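Long-range contact in Glp_546_48378_50642 (Giardia intestinalis, PDB 2QVW), which cleaves double-stranded RNA into fragments of 21 to 23 base pairs that direct RNA interference against matching transcripts: residues A464-C475 with L495-L504. Numbering follows the deposited sequence.
Sequences AHEFRSLVDYAC and LRDIPAEDML
Phe467 and Met503 lie alongside each other and run in opposite directions, where helix 464-473 passes over the start of helix 500-516 at 89°, the short axes 8.2 Å apart. Met503 CB meets ring atom CD2 of Phe467, and its sulfur makes an oblique Met-aromatic contact, SD standing 5.4 Å from the ring centroid. With CG anti to the carbonyl carbon (chi1 -71°) and SD anti beyond it, Met503 carries its sulfur to Val471 CG2, at 3.9 Å. The far end of the ring, CZ, meets Leu504 CD1 at 3.9 Å, the two side chains crossing nearly at right angles. One turn on from Phe467, Val471 turns CG1 to Leu495 CB, at 3.8 Å. Arg468 lays its guanidinium over the Ala500 methyl, which touches one face near the rim. Toward the C-terminal end of helix 464-473, the extended Arg496 gives NH2 to Asp472 OD2 in a salt bridge of 3.1 Å, the N-H pointing almost straight (166°) and OD2 lying in the guanidinium plane. Cys475 SG packs obliquely against the same guanidinium. Helix 448-458 backs Phe467, and Leu539 of helix 528-542 backs Leu495. The chemistry implies a mainly apolar helix junction with one ion pair at its more exposed margin.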
loop_
_atom_site.group_PDB
_atom_site.type_symbol
_atom_site.label_atom_id
_atom_site.label_comp_id
_atom_site.label_asym_id
_atom_site.label_seq_id
_atom_site.Cartn_x
_atom_site.Cartn_y
_atom_site.Cartn_z
ATOM N N ALA A 464 22.159 -4.702 39.882
ATOM C CA ALA A 464 23.226 -5.334 39.120
ATOM C C ALA A 464 23.442 -6.818 39.423
ATOM O O ALA A 464 23.601 -7.611 38.500
ATOM C CB ALA A 464 24.513 -4.571 39.325
ATOM N N HIS A 465 23.445 -7.196 40.703
ATOM C CA HIS A 465 23.654 -8.596 41.088
ATOM C C HIS A 465 22.458 -9.484 40.796
ATOM O O HIS A 465 22.497 -10.686 41.061
ATOM C CB HIS A 465 23.992 -8.724 42.583
ATOM C CG HIS A 465 22.804 -8.654 43.505
ATOM N ND1 HIS A 465 22.529 -7.551 44.288
ATOM C CD2 HIS A 465 21.849 -9.570 43.806
ATOM C CE1 HIS A 465 21.463 -7.791 45.031
ATOM N NE2 HIS A 465 21.032 -9.009 44.758
ATOM N N GLU A 466 21.389 -8.895 40.271
ATOM C CA GLU A 466 20.189 -9.658 39.960
ATOM C C GLU A 466 20.033 -9.871 38.455
ATOM O O GLU A 466 19.399 -10.836 38.032
ATOM C CB GLU A 466 18.966 -8.965 40.562
ATOM C CG GLU A 466 19.020 -8.904 42.091
ATOM C CD GLU A 466 19.307 -7.509 42.630
ATOM O OE1 GLU A 466 20.271 -6.866 42.165
ATOM O OE2 GLU A 466 18.568 -7.059 43.533
ATOM N N PHE A 467 20.615 -8.981 37.652
ATOM C CA PHE A 467 20.560 -9.127 36.199
ATOM C C PHE A 467 21.614 -10.134 35.736
ATOM O O PHE A 467 21.309 -11.013 34.932
ATOM C CB PHE A 467 20.778 -7.781 35.494
ATOM C CG PHE A 467 19.535 -6.924 35.397
ATOM C CD1 PHE A 467 18.928 -6.416 36.539
ATOM C CD2 PHE A 467 18.976 -6.622 34.154
ATOM C CE1 PHE A 467 17.783 -5.621 36.443
ATOM C CE2 PHE A 467 17.832 -5.827 34.053
ATOM C CZ PHE A 467 17.238 -5.329 35.197
ATOM N N ARG A 468 22.844 -10.004 36.241
ATOM C CA ARG A 468 23.940 -10.921 35.894
ATOM C C ARG A 468 23.523 -12.375 36.087
ATOM O O ARG A 468 23.833 -13.238 35.267
ATOM C CB ARG A 468 25.171 -10.679 36.774
ATOM C CG ARG A 468 25.931 -9.390 36.523
ATOM C CD ARG A 468 27.028 -9.186 37.587
ATOM N NE ARG A 468 27.700 -7.892 37.463
ATOM C CZ ARG A 468 28.423 -7.528 36.408
ATOM N NH1 ARG A 468 28.565 -8.367 35.389
ATOM N NH2 ARG A 468 28.999 -6.331 36.369
ATOM N N SER A 469 22.837 -12.639 37.194
ATOM C CA SER A 469 22.378 -13.980 37.496
ATOM C C SER A 469 21.420 -14.372 36.393
ATOM O O SER A 469 21.413 -15.507 35.934
ATOM C CB SER A 469 21.644 -13.995 38.828
ATOM O OG SER A 469 22.037 -12.897 39.620
ATOM N N LEU A 470 20.617 -13.407 35.966
ATOM C CA LEU A 470 19.638 -13.625 34.917
ATOM C C LEU A 470 20.270 -13.839 33.548
ATOM O O LEU A 470 19.755 -14.601 32.734
ATOM C CB LEU A 470 18.679 -12.436 34.859
ATOM C CG LEU A 470 17.755 -12.249 36.066
ATOM C CD1 LEU A 470 16.892 -11.014 35.853
ATOM C CD2 LEU A 470 16.889 -13.489 36.254
ATOM N N VAL A 471 21.383 -13.160 33.295
ATOM C CA VAL A 471 22.077 -13.277 32.019
ATOM C C VAL A 471 22.898 -14.537 31.933
ATOM O O VAL A 471 23.002 -15.136 30.871
ATOM C CB VAL A 471 23.039 -12.112 31.785
ATOM C CG1 VAL A 471 23.732 -12.283 30.450
ATOM C CG2 VAL A 471 22.295 -10.807 31.822
ATOM N N ASP A 472 23.504 -14.919 33.052
ATOM C CA ASP A 472 24.337 -16.107 33.100
ATOM C C ASP A 472 23.505 -17.369 32.973
ATOM O O ASP A 472 23.874 -18.290 32.247
ATOM C CB ASP A 472 25.153 -16.143 34.398
ATOM C CG ASP A 472 26.252 -15.083 34.430
ATOM O OD1 ASP A 472 25.944 -13.906 34.716
ATOM O OD2 ASP A 472 27.425 -15.430 34.155
ATOM N N TYR A 473 22.377 -17.417 33.675
ATOM C CA TYR A 473 21.507 -18.588 33.606
ATOM C C TYR A 473 20.865 -18.597 32.242
ATOM O O TYR A 473 20.396 -19.629 31.784
ATOM C CB TYR A 473 20.415 -18.533 34.662
ATOM C CG TYR A 473 19.439 -19.677 34.579
ATOM C CD1 TYR A 473 19.691 -20.884 35.216
ATOM C CD2 TYR A 473 18.254 -19.551 33.861
ATOM C CE1 TYR A 473 18.785 -21.934 35.144
ATOM C CE2 TYR A 473 17.347 -20.592 33.782
ATOM C CZ TYR A 473 17.619 -21.776 34.426
ATOM O OH TYR A 473 16.721 -22.804 34.356
ATOM N N ALA A 474 20.820 -17.427 31.613
ATOM C CA ALA A 474 20.274 -17.298 30.270
ATOM C C ALA A 474 21.480 -17.486 29.363
ATOM O O ALA A 474 21.356 -17.638 28.148
ATOM C CB ALA A 474 19.675 -15.915 30.067
ATOM N N CYS A 475 22.655 -17.483 29.984
ATOM C CA CYS A 475 23.902 -17.647 29.262
ATOM C C CYS A 475 24.267 -19.108 29.241
ATOM O O CYS A 475 24.901 -19.577 28.305
ATOM C CB CYS A 475 25.023 -16.861 29.936
ATOM S SG CYS A 475 26.343 -16.403 28.812
ATOM N N LEU A 495 25.904 -8.856 26.163
ATOM C CA LEU A 495 25.444 -8.551 27.511
ATOM C C LEU A 495 26.556 -8.707 28.527
ATOM O O LEU A 495 26.620 -7.961 29.492
ATOM C CB LEU A 495 24.276 -9.458 27.902
ATOM C CG LEU A 495 22.938 -9.237 27.187
ATOM C CD1 LEU A 495 21.890 -10.163 27.784
ATOM C CD2 LEU A 495 22.507 -7.793 27.330
ATOM N N ARG A 496 27.424 -9.685 28.321
ATOM C CA ARG A 496 28.533 -9.900 29.238
ATOM C C ARG A 496 29.380 -8.649 29.301
ATOM O O ARG A 496 29.885 -8.290 30.358
ATOM C CB ARG A 496 29.414 -11.065 28.779
ATOM C CG ARG A 496 28.768 -12.420 28.906
ATOM C CD ARG A 496 29.810 -13.519 28.843
ATOM N NE ARG A 496 29.318 -14.726 29.504
ATOM C CZ ARG A 496 28.837 -14.750 30.746
ATOM N NH1 ARG A 496 28.783 -13.633 31.464
ATOM N NH2 ARG A 496 28.402 -15.885 31.274
ATOM N N ASP A 497 29.535 -7.986 28.165
ATOM C CA ASP A 497 30.338 -6.779 28.115
ATOM C C ASP A 497 29.602 -5.591 28.731
ATOM O O ASP A 497 30.222 -4.605 29.135
ATOM C CB ASP A 497 30.720 -6.469 26.669
ATOM C CG ASP A 497 31.314 -7.674 25.950
ATOM O OD1 ASP A 497 32.133 -8.385 26.570
ATOM O OD2 ASP A 497 30.970 -7.903 24.764
ATOM N N ILE A 498 28.279 -5.695 28.821
ATOM C CA ILE A 498 27.467 -4.620 29.390
ATOM C C ILE A 498 27.443 -4.630 30.915
ATOM O O ILE A 498 27.141 -5.642 31.543
ATOM C CB ILE A 498 26.007 -4.685 28.874
ATOM C CG1 ILE A 498 25.987 -4.482 27.360
ATOM C CG2 ILE A 498 25.152 -3.616 29.549
ATOM C CD1 ILE A 498 24.622 -4.639 26.747
ATOM N N PRO A 499 27.771 -3.490 31.530
ATOM C CA PRO A 499 27.782 -3.370 32.989
ATOM C C PRO A 499 26.379 -3.474 33.564
ATOM O O PRO A 499 25.495 -2.714 33.188
ATOM C CB PRO A 499 28.408 -1.994 33.213
ATOM C CG PRO A 499 28.023 -1.231 31.972
ATOM C CD PRO A 499 28.228 -2.243 30.889
ATOM N N ALA A 500 26.185 -4.421 34.473
ATOM C CA ALA A 500 24.888 -4.653 35.109
ATOM C C ALA A 500 24.048 -3.405 35.404
ATOM O O ALA A 500 22.864 -3.346 35.053
ATOM C CB ALA A 500 25.084 -5.439 36.387
ATOM N N GLU A 501 24.648 -2.411 36.049
ATOM C CA GLU A 501 23.914 -1.197 36.379
ATOM C C GLU A 501 23.358 -0.460 35.171
ATOM O O GLU A 501 22.657 0.537 35.328
ATOM C CB GLU A 501 24.778 -0.237 37.209
ATOM C CG GLU A 501 26.069 0.236 36.557
ATOM C CD GLU A 501 27.191 -0.776 36.684
ATOM O OE1 GLU A 501 27.101 -1.652 37.575
ATOM O OE2 GLU A 501 28.169 -0.688 35.907
ATOM N N ASP A 502 23.662 -0.940 33.970
ATOM C CA ASP A 502 23.152 -0.304 32.756
ATOM C C ASP A 502 21.986 -1.071 32.151
ATOM O O ASP A 502 21.237 -0.530 31.337
ATOM C CB ASP A 502 24.247 -0.167 31.695
ATOM C CG ASP A 502 25.203 0.979 31.985
ATOM O OD1 ASP A 502 24.784 1.944 32.667
ATOM O OD2 ASP A 502 26.364 0.918 31.518
ATOM N N MET A 503 21.818 -2.321 32.565
ATOM C CA MET A 503 20.751 -3.153 32.030
ATOM C C MET A 503 19.295 -2.789 32.371
ATOM O O MET A 503 18.387 -3.060 31.574
ATOM C CB MET A 503 21.034 -4.612 32.384
ATOM C CG MET A 503 22.195 -5.181 31.605
ATOM S SD MET A 503 22.399 -6.945 31.817
ATOM C CE MET A 503 23.815 -7.003 32.918
ATOM N N LEU A 504 19.060 -2.185 33.535
ATOM C CA LEU A 504 17.696 -1.820 33.908
ATOM C C LEU A 504 17.135 -0.761 32.947
ATOM O O LEU A 504 15.919 -0.685 32.724
ATOM C CB LEU A 504 17.657 -1.306 35.355
ATOM C CG LEU A 504 16.293 -0.889 35.927
ATOM C CD1 LEU A 504 15.287 -2.028 35.782
ATOM C CD2 LEU A 504 16.454 -0.486 37.388
#